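Local coordinates for protein N-acetylglucosamine-6-phosphate deacetylase (PDB 1O12) that probably removes the acetyl group from N-acetylglucosamine 6-phosphate, as a metal-dependent hydrolase of the NagA family that binds one divalent metal cation per subunit, at residues L99-M102 with K103-R107; L325-V328 with S329-S333. All coordinates share one frame; numbering follows the deposited sequence.

Contact 1 (L99-M102 with K103-R107)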
ATOM      1  N   LEU A  99     -30.841 -18.074 -11.613  1.00 45.30           N
ATOM      2  CA  LEU A  99     -30.724 -19.240 -10.744  1.00 46.69           C
ATOM      3  C   LEU A  99     -30.828 -20.473 -11.653  1.00 47.93           C
ATOM      4  O   LEU A  99     -30.286 -21.536 -11.353  1.00 48.55           O
ATOM      5  CB  LEU A  99     -31.861 -19.282  -9.710  1.00 45.42           C
ATOM      6  CG  LEU A  99     -31.527 -19.751  -8.280  1.00 47.23           C
ATOM      7  CD1 LEU A  99     -32.810 -20.063  -7.511  1.00 44.98           C
ATOM      8  CD2 LEU A  99     -30.652 -20.975  -8.309  1.00 46.99           C
ATOM      9  N   GLU A 100     -31.524 -20.325 -12.776  1.00 48.75           N
ATOM     10  CA  GLU A 100     -31.686 -21.440 -13.682  1.00 50.34           C
ATOM     11  C   GLU A 100     -30.372 -21.846 -14.329  1.00 49.32           C
ATOM     12  O   GLU A 100     -29.962 -22.994 -14.220  1.00 48.76           O
ATOM     13  CB  GLU A 100     -32.717 -21.100 -14.748  1.00 53.68           C
ATOM     14  CG  GLU A 100     -33.837 -22.123 -14.848  1.00 59.59           C
ATOM     15  CD  GLU A 100     -33.359 -23.514 -15.292  1.00 64.33           C
ATOM     16  OE1 GLU A 100     -32.744 -24.246 -14.465  1.00 65.54           O
ATOM     17  OE2 GLU A 100     -33.603 -23.872 -16.479  1.00 66.87           O
ATOM     18  N   LYS A 101     -29.715 -20.907 -15.001  1.00 49.58           N
ATOM     19  CA  LYS A 101     -28.435 -21.183 -15.647  1.00 49.67           C
ATOM     20  C   LYS A 101     -27.478 -21.781 -14.635  1.00 49.52           C
ATOM     21  O   LYS A 101     -26.801 -22.763 -14.910  1.00 49.11           O
ATOM     22  CB  LYS A 101     -27.837 -19.898 -16.214  1.00 49.08           C
ATOM     23  CG  LYS A 101     -28.516 -19.420 -17.472  1.00 51.82           C
ATOM     24  CD  LYS A 101     -28.479 -20.503 -18.538  1.00 54.50           C
ATOM     25  CE  LYS A 101     -27.057 -21.030 -18.754  1.00 54.58           C
ATOM     26  NZ  LYS A 101     -26.135 -19.909 -19.081  1.00 56.23           N
HETATM   27  N   MSE A 102     -27.434 -21.160 -13.466  1.00 49.72           N
HETATM   28  CA  MSE A 102     -26.597 -21.587 -12.367  1.00 51.99           C
HETATM   29  C   MSE A 102     -26.767 -23.088 -12.097  1.00 50.23           C
HETATM   30  O   MSE A 102     -25.791 -23.840 -12.142  1.00 51.11           O
HETATM   31  CB  MSE A 102     -26.989 -20.786 -11.125  1.00 58.33           C
HETATM   32  CG  MSE A 102     -25.880 -20.065 -10.395  1.00 66.83           C
HETATM   33 SE   MSE A 102     -26.621 -18.495  -9.434  1.00 81.69          SE
HETATM   34  CE  MSE A 102     -26.358 -17.112 -10.816  1.00 76.56           C
ATOM     35  N   LYS A 103     -28.000 -23.521 -11.814  1.00 47.93           N
ATOM     36  CA  LYS A 103     -28.290 -24.928 -11.524  1.00 45.18           C
ATOM     37  C   LYS A 103     -27.830 -25.818 -12.659  1.00 42.93           C
ATOM     38  O   LYS A 103     -27.301 -26.899 -12.413  1.00 41.77           O
ATOM     39  CB  LYS A 103     -29.786 -25.167 -11.293  1.00 46.00           C
ATOM     40  CG  LYS A 103     -30.399 -24.427 -10.092  1.00 49.56           C
ATOM     41  CD  LYS A 103     -31.430 -25.322  -9.370  1.00 52.46           C
ATOM     42  CE  LYS A 103     -32.495 -25.890 -10.331  1.00 54.27           C
ATOM     43  NZ  LYS A 103     -33.196 -27.140  -9.852  1.00 54.57           N
ATOM     44  N   GLU A 104     -28.021 -25.358 -13.896  1.00 40.58           N
ATOM     45  CA  GLU A 104     -27.619 -26.122 -15.070  1.00 40.21           C
ATOM     46  C   GLU A 104     -26.096 -26.194 -15.211  1.00 39.26           C
ATOM     47  O   GLU A 104     -25.549 -27.224 -15.615  1.00 39.83           O
ATOM     48  CB  GLU A 104     -28.215 -25.518 -16.349  1.00 42.60           C
ATOM     49  CG  GLU A 104     -27.891 -26.307 -17.642  1.00 48.80           C
ATOM     50  CD  GLU A 104     -27.309 -25.425 -18.763  1.00 53.56           C
ATOM     51  OE1 GLU A 104     -26.864 -25.963 -19.812  1.00 55.45           O
ATOM     52  OE2 GLU A 104     -27.294 -24.184 -18.598  1.00 57.28           O
ATOM     53  N   ILE A 105     -25.401 -25.110 -14.887  1.00 37.10           N
ATOM     54  CA  ILE A 105     -23.952 -25.134 -15.004  1.00 35.59           C
ATOM     55  C   ILE A 105     -23.358 -26.019 -13.899  1.00 36.54           C
ATOM     56  O   ILE A 105     -22.438 -26.803 -14.152  1.00 34.65           O
ATOM     57  CB  ILE A 105     -23.386 -23.714 -14.968  1.00 33.61           C
ATOM     58  CG1 ILE A 105     -23.761 -23.023 -16.282  1.00 31.24           C
ATOM     59  CG2 ILE A 105     -21.861 -23.755 -14.804  1.00 32.61           C
ATOM     60  CD1 ILE A 105     -23.680 -21.547 -16.263  1.00 29.73           C
ATOM     61  N   LEU A 106     -23.905 -25.914 -12.683  1.00 35.60           N
ATOM     62  CA  LEU A 106     -23.435 -26.741 -11.593  1.00 34.51           C
ATOM     63  C   LEU A 106     -23.736 -28.219 -11.917  1.00 35.52           C
ATOM     64  O   LEU A 106     -22.926 -29.106 -11.645  1.00 34.36           O
ATOM     65  CB  LEU A 106     -24.112 -26.323 -10.287  1.00 32.01           C
ATOM     66  CG  LEU A 106     -23.635 -24.979  -9.723  1.00 32.68           C
ATOM     67  CD1 LEU A 106     -24.457 -24.617  -8.486  1.00 28.79           C
ATOM     68  CD2 LEU A 106     -22.123 -25.048  -9.361  1.00 31.25           C
ATOM     69  N   ARG A 107     -24.883 -28.471 -12.543  1.00 35.66           N
ATOM     70  CA  ARG A 107     -25.298 -29.829 -12.862  1.00 37.02           C
ATOM     71  C   ARG A 107     -24.414 -30.497 -13.913  1.00 36.30           C
ATOM     72  O   ARG A 107     -24.045 -31.666 -13.766  1.00 34.89           O
ATOM     73  CB  ARG A 107     -26.762 -29.821 -13.319  1.00 40.15           C
ATOM     74  CG  ARG A 107     -27.390 -31.178 -13.557  1.00 43.78           C
ATOM     75  CD  ARG A 107     -28.893 -31.024 -13.846  1.00 47.23           C
ATOM     76  NE  ARG A 107     -29.154 -30.169 -15.013  1.00 49.56           N
ATOM     77  CZ  ARG A 107     -29.838 -29.015 -14.985  1.00 50.07           C
ATOM     78  NH1 ARG A 107     -30.361 -28.536 -13.840  1.00 46.05           N
ATOM     79  NH2 ARG A 107     -29.992 -28.326 -16.119  1.00 48.48           N
TER
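L99 and K103 meet in the first turns of helix 99-115, the helix of a beta-alpha-beta unit in the amidohydrolase TIM barrel. The backbone is regular. K103 N donates to L99 O at an N-H...O angle of 168°, and I105 N to K101 O over 2.7 Å. E104 and L106 bond back to E100 and M102 in the same way.

The packed side faces the barrel. M102, a selenomethionine, lies against L126 of strand 121-127 and against P129. L106 follows one turn later and packs on V124 of the same strand. L106 CG lies 3.4 Å from M102 O.

The outer side is looser and carries charge. K103 CG sits beside the backbone N, anti to the carbonyl carbon (chi1 -62°), and this brings it over the preceding turn, 3.9 Å from L99 CD2. K101 and E104 extend alongside each other in one direction. Their opposite charges probably attract, but 4.5 Å from K101 NZ to E104 OE2 is too long for a salt bridge. E104 OE1 instead pairs with K108. K101 bends at chi2, chi3 and chi4, and its methylene K101 CE meets E104 OE2 at 3.2 Å.

Contact 2 (L325-V328 with S329-S333)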
ATOM      1  N   LEU A 325       7.126 -17.605  -7.607  1.00 32.76           N
ATOM      2  CA  LEU A 325       6.191 -17.759  -8.705  1.00 32.84           C
ATOM      3  C   LEU A 325       5.374 -19.018  -8.497  1.00 32.54           C
ATOM      4  O   LEU A 325       4.251 -19.103  -8.978  1.00 32.79           O
ATOM      5  CB  LEU A 325       6.911 -17.878 -10.035  1.00 35.44           C
ATOM      6  CG  LEU A 325       7.177 -16.623 -10.857  1.00 37.35           C
ATOM      7  CD1 LEU A 325       7.892 -17.052 -12.155  1.00 37.77           C
ATOM      8  CD2 LEU A 325       5.878 -15.894 -11.154  1.00 34.65           C
ATOM      9  N   ALA A 326       5.940 -19.996  -7.799  1.00 29.97           N
ATOM     10  CA  ALA A 326       5.205 -21.216  -7.523  1.00 30.88           C
ATOM     11  C   ALA A 326       4.070 -20.934  -6.533  1.00 30.69           C
ATOM     12  O   ALA A 326       3.006 -21.573  -6.578  1.00 31.23           O
ATOM     13  CB  ALA A 326       6.129 -22.277  -6.949  1.00 29.52           C
ATOM     14  N   LYS A 327       4.286 -19.977  -5.636  1.00 30.48           N
ATOM     15  CA  LYS A 327       3.258 -19.690  -4.651  1.00 29.94           C
ATOM     16  C   LYS A 327       2.096 -18.981  -5.306  1.00 28.97           C
ATOM     17  O   LYS A 327       0.945 -19.348  -5.098  1.00 27.14           O
ATOM     18  CB  LYS A 327       3.822 -18.846  -3.531  1.00 30.58           C
ATOM     19  CG  LYS A 327       4.936 -19.521  -2.775  1.00 32.70           C
ATOM     20  CD  LYS A 327       5.394 -18.607  -1.650  1.00 32.99           C
ATOM     21  CE  LYS A 327       6.330 -19.307  -0.705  1.00 34.20           C
ATOM     22  NZ  LYS A 327       6.517 -18.459   0.507  1.00 38.20           N
ATOM     23  N   VAL A 328       2.416 -17.985  -6.129  1.00 28.69           N
ATOM     24  CA  VAL A 328       1.392 -17.226  -6.806  1.00 27.61           C
ATOM     25  C   VAL A 328       0.718 -17.970  -7.948  1.00 26.05           C
ATOM     26  O   VAL A 328      -0.424 -17.672  -8.284  1.00 24.48           O
ATOM     27  CB  VAL A 328       1.944 -15.873  -7.337  1.00 30.22           C
ATOM     28  CG1 VAL A 328       2.582 -15.106  -6.188  1.00 30.27           C
ATOM     29  CG2 VAL A 328       2.944 -16.080  -8.501  1.00 29.62           C
ATOM     30  N   SER A 329       1.404 -18.946  -8.535  1.00 25.60           N
ATOM     31  CA  SER A 329       0.801 -19.675  -9.640  1.00 26.88           C
ATOM     32  C   SER A 329       0.094 -20.963  -9.236  1.00 26.73           C
ATOM     33  O   SER A 329      -0.678 -21.492 -10.021  1.00 28.69           O
ATOM     34  CB  SER A 329       1.815 -19.971 -10.745  1.00 25.67           C
ATOM     35  OG  SER A 329       2.821 -20.839 -10.272  1.00 30.10           O
ATOM     36  N   SER A 330       0.342 -21.484  -8.043  1.00 26.29           N
ATOM     37  CA  SER A 330      -0.374 -22.701  -7.642  1.00 27.97           C
ATOM     38  C   SER A 330      -0.529 -22.933  -6.138  1.00 26.63           C
ATOM     39  O   SER A 330      -1.632 -23.150  -5.661  1.00 27.61           O
ATOM     40  CB  SER A 330       0.259 -23.961  -8.280  1.00 27.32           C
ATOM     41  OG  SER A 330       1.430 -24.394  -7.585  1.00 30.52           O
ATOM     42  N   TYR A 331       0.567 -22.888  -5.396  1.00 25.43           N
ATOM     43  CA  TYR A 331       0.502 -23.144  -3.968  1.00 25.53           C
ATOM     44  C   TYR A 331      -0.511 -22.294  -3.182  1.00 26.75           C
ATOM     45  O   TYR A 331      -1.274 -22.836  -2.377  1.00 26.89           O
ATOM     46  CB  TYR A 331       1.897 -23.014  -3.336  1.00 25.86           C
ATOM     47  CG  TYR A 331       1.919 -23.359  -1.873  1.00 26.55           C
ATOM     48  CD1 TYR A 331       1.647 -24.663  -1.439  1.00 28.48           C
ATOM     49  CD2 TYR A 331       2.174 -22.384  -0.918  1.00 27.25           C
ATOM     50  CE1 TYR A 331       1.629 -24.991  -0.087  1.00 28.34           C
ATOM     51  CE2 TYR A 331       2.166 -22.692   0.443  1.00 29.21           C
ATOM     52  CZ  TYR A 331       1.892 -23.997   0.845  1.00 30.02           C
ATOM     53  OH  TYR A 331       1.876 -24.295   2.181  1.00 33.83           O
ATOM     54  N   ASN A 332      -0.524 -20.980  -3.394  1.00 25.65           N
ATOM     55  CA  ASN A 332      -1.463 -20.150  -2.672  1.00 26.84           C
ATOM     56  C   ASN A 332      -2.928 -20.587  -2.889  1.00 27.26           C
ATOM     57  O   ASN A 332      -3.687 -20.687  -1.932  1.00 27.92           O
ATOM     58  CB  ASN A 332      -1.258 -18.666  -3.021  1.00 26.65           C
ATOM     59  CG  ASN A 332       0.102 -18.118  -2.510  1.00 30.21           C
ATOM     60  OD1 ASN A 332       0.717 -18.691  -1.601  1.00 29.21           O
ATOM     61  ND2 ASN A 332       0.557 -16.997  -3.086  1.00 29.03           N
ATOM     62  N   SER A 333      -3.324 -20.889  -4.122  1.00 27.74           N
ATOM     63  CA  SER A 333      -4.708 -21.311  -4.370  1.00 29.74           C
ATOM     64  C   SER A 333      -4.953 -22.641  -3.703  1.00 30.39           C
ATOM     65  O   SER A 333      -5.994 -22.858  -3.098  1.00 31.65           O
ATOM     66  CB  SER A 333      -4.983 -21.501  -5.863  1.00 29.12           C
ATOM     67  OG  SER A 333      -4.672 -20.349  -6.598  1.00 31.26           O
TER
HETATM   68  O   HOH W   1      -1.637 -19.785  -6.215  1.00 30.33           O
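Helix 322-336 of the amidohydrolase domain opens into a wider pi-type turn at 329-331, and this contact spans it. Ahead of the turn, L325 O is gripped twice by one residue. S329 N donates to it over 2.9 Å, and S329 OG donates over 2.6 Å. The two donors reach the oxygen from opposite faces of its carbonyl plane. S329 OG lies between its own backbone N and carbonyl carbon (chi1 65°), which turns the hydroxyl back onto the preceding turn.

The widening shows at the next carbonyl. A326 O accepts from Y331 N in the carbonyl plane, and also from S330 N, which sits 41° above that plane. K327 O then receives N332 N on a lone pair, at 2.8 Å. Both Y331 and N332 therefore bond five residues back instead of four.

A water stands at the wide turn. It lies 2.8 Å from K327 O, to which it probably donates, and accepts from S333 N, so it links the backbone across the two segments.

N332 CG lies beside its backbone N, and the amide folds back over the K327 carbonyl, with N332 OD1 3.7 Å from K327 CB. The amide runs alongside V328, and its ND2 donates to the carbonyls of I262 and A259. A leucine in its place would probably leave those two carbonyls without their donor and weaken the tie from this turn to strand 262-265.

Neighbours crowd the helix on several sides. L325 packs on helix 307-318, and V328 on I262 and L264 of strand 262-265. A326, S329, S330 and S333 lie along strand 52-59, while Y331 rests on the loop residues P23 and I24.

How the contacts relate
Contact 1 comes first along the chain, more than two hundred residues ahead of contact 2. Both belong to the amidohydrolase part of the chain, on different helices, 99-115 and 322-336. Their centres are about 30 Å apart, on opposite sides of the chain's centre, and their nearest atoms are about 17 Å apart. Contact 1 packs on strand 121-127, which ends at the iron ligand E127. The side chain of M102 is about 9 Å from that of E127. Contact 2 is remote from the metal and substrate sites and packs against strands 52-59 and 262-265. Strands 52-59, 87-93 and 121-127 pair in parallel, so the two helices are linked through neighbouring strands, not directly.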